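Long-range contact in clavulanic acid biosynthesis oligopeptide binding protein 2 (Streptomyces clavuligerus, PDB 2WOL), which probably binds oligopeptides as an extracellular solute-binding protein of the biosynthetic pathway of the beta-lactamase inhibitor clavulanic acid: residues A15-G20 with K530-R535. Residues are numbered along the deposited sequence; the frame is centred on the assembly and turned at random.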
# COMPACT_ATOMS: atom_id res chain seq x y z
N ALA A 15 -25.29 -1.88 -11.57
CA ALA A 15 -25.70 -2.29 -10.22
C ALA A 15 -25.99 -1.12 -9.29
O ALA A 15 -26.72 -1.28 -8.30
CB ALA A 15 -24.64 -3.21 -9.61
N GLY A 16 -25.41 0.04 -9.58
CA GLY A 16 -25.63 1.25 -8.79
C GLY A 16 -24.35 1.84 -8.23
O GLY A 16 -23.37 1.13 -8.01
N TRP A 17 -24.38 3.15 -7.99
CA TRP A 17 -23.28 3.87 -7.35
C TRP A 17 -22.82 3.15 -6.07
O TRP A 17 -23.65 2.81 -5.22
CB TRP A 17 -23.74 5.29 -7.02
CG TRP A 17 -22.74 6.15 -6.32
CD1 TRP A 17 -22.65 6.38 -4.98
CD2 TRP A 17 -21.69 6.91 -6.93
NE1 TRP A 17 -21.61 7.23 -4.71
CE2 TRP A 17 -21.00 7.58 -5.89
CE3 TRP A 17 -21.27 7.10 -8.25
CZ2 TRP A 17 -19.91 8.42 -6.13
CZ3 TRP A 17 -20.18 7.94 -8.49
CH2 TRP A 17 -19.51 8.58 -7.44
N ASP A 18 -21.51 2.92 -5.97
CA ASP A 18 -20.88 2.30 -4.79
C ASP A 18 -21.30 0.84 -4.50
O ASP A 18 -21.00 0.33 -3.42
CB ASP A 18 -21.09 3.15 -3.53
CG ASP A 18 -19.93 4.10 -3.26
OD1 ASP A 18 -18.96 4.15 -4.05
OD2 ASP A 18 -19.98 4.81 -2.23
N ALA A 19 -21.95 0.19 -5.46
CA ALA A 19 -22.42 -1.19 -5.26
C ALA A 19 -21.29 -2.18 -4.97
O ALA A 19 -21.51 -3.21 -4.32
CB ALA A 19 -23.25 -1.65 -6.44
N GLY A 20 -20.09 -1.86 -5.46
CA GLY A 20 -18.91 -2.70 -5.25
C GLY A 20 -18.09 -2.35 -4.02
O GLY A 20 -17.00 -2.90 -3.83
N LYS A 530 -9.56 9.12 -1.73
CA LYS A 530 -10.61 8.33 -2.34
C LYS A 530 -10.36 8.28 -3.84
O LYS A 530 -9.57 9.07 -4.37
CB LYS A 530 -11.99 8.92 -2.04
CG LYS A 530 -12.42 8.73 -0.59
CD LYS A 530 -13.74 9.40 -0.26
CE LYS A 530 -14.92 8.69 -0.91
NZ LYS A 530 -16.22 9.27 -0.45
N THR A 531 -11.01 7.35 -4.52
CA THR A 531 -10.79 7.19 -5.95
C THR A 531 -12.10 6.78 -6.62
O THR A 531 -13.03 6.35 -5.94
CB THR A 531 -9.69 6.13 -6.21
OG1 THR A 531 -9.23 6.25 -7.57
CG2 THR A 531 -10.20 4.71 -5.96
N LEU A 532 -12.17 6.94 -7.93
CA LEU A 532 -13.34 6.51 -8.69
C LEU A 532 -12.96 5.37 -9.63
O LEU A 532 -12.20 5.57 -10.57
CB LEU A 532 -13.91 7.68 -9.50
CG LEU A 532 -14.64 8.78 -8.71
CD1 LEU A 532 -14.84 9.99 -9.57
CD2 LEU A 532 -15.97 8.29 -8.18
N HIS A 533 -13.49 4.18 -9.35
CA HIS A 533 -13.29 3.04 -10.24
C HIS A 533 -14.52 2.83 -11.11
O HIS A 533 -15.64 2.93 -10.61
CB HIS A 533 -13.05 1.75 -9.45
CG HIS A 533 -11.84 1.77 -8.58
ND1 HIS A 533 -10.59 2.15 -9.02
CD2 HIS A 533 -11.68 1.39 -7.28
CE1 HIS A 533 -9.72 2.03 -8.03
NE2 HIS A 533 -10.35 1.57 -6.97
N PHE A 534 -14.30 2.50 -12.38
CA PHE A 534 -15.38 2.20 -13.32
C PHE A 534 -15.39 0.70 -13.63
O PHE A 534 -14.36 0.12 -13.95
CB PHE A 534 -15.20 3.01 -14.61
CG PHE A 534 -16.37 2.92 -15.56
CD1 PHE A 534 -17.43 3.82 -15.45
CD2 PHE A 534 -16.42 1.95 -16.56
CE1 PHE A 534 -18.52 3.75 -16.32
CE2 PHE A 534 -17.51 1.87 -17.44
CZ PHE A 534 -18.56 2.77 -17.31
N ARG A 535 -16.56 0.08 -13.52
CA ARG A 535 -16.71 -1.35 -13.80
C ARG A 535 -17.71 -1.56 -14.92
O ARG A 535 -18.86 -1.12 -14.83
CB ARG A 535 -17.16 -2.12 -12.55
CG ARG A 535 -18.25 -1.41 -11.75
CD ARG A 535 -18.91 -2.29 -10.69
NE ARG A 535 -19.44 -1.40 -9.66
CZ ARG A 535 -20.62 -0.78 -9.72
NH1 ARG A 535 -21.44 -0.99 -10.74
NH2 ARG A 535 -20.97 0.05 -8.75
O HOH W 1 -22.98 -3.10 -12.63
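A type II beta turn, Gly16 to Ala19 in the N-terminal loop ahead of strand 34-39, meets the end of strand 523-534 in this family 5 solute-binding protein, and Arg535, just past that strand, reaches the turn with its guanidinium. Arg535 NH2 donates to Gly16 O at 2.7 Å, with an N-H...O angle of 152°. The acceptor lies near the guanidinium plane, 12° out of it, so the bond leaves the edge of the group. Gly16 O also takes the turn's own bond from Ala19 N at 3.1 Å; the two donors reach it from opposite faces of the carbonyl plane. Ala19 N and Arg535 NH2 are both donors and do not bond each other. Ala19 CB packs 3.7 Å from Arg535 NH2. Arg535 CG lies between the backbone N and the carbonyl carbon, and the chain then runs extended to NE. Outside the two segments, Asp297 forms a salt bridge with Arg535 NE and also accepts from Gly20 N, while Ser294 O accepts from Arg535 NH1; these bonds fix the rotation of the guanidinium and tie both segments to the region around strand 296-297. Trp17 carries the apolar side of the contact. It has CG anti to its backbone N (chi1 179°), and the far corner of its indole, CH2, touches Leu532 CD2 at 3.6 Å, the two side chains crossing obliquely. Arg293 makes a cation-pi contact with this indole, and Thr287 of helix 280-288 touches both Trp17 and Leu532. Asp18 OD1 lies over one face of the indole, offset toward its rim, and accepts from Asn298 N. Just before the turn, one water accepts from Ala15 N at 2.8 Å and, weakly, from Arg535 NH1 at 3.2 Å.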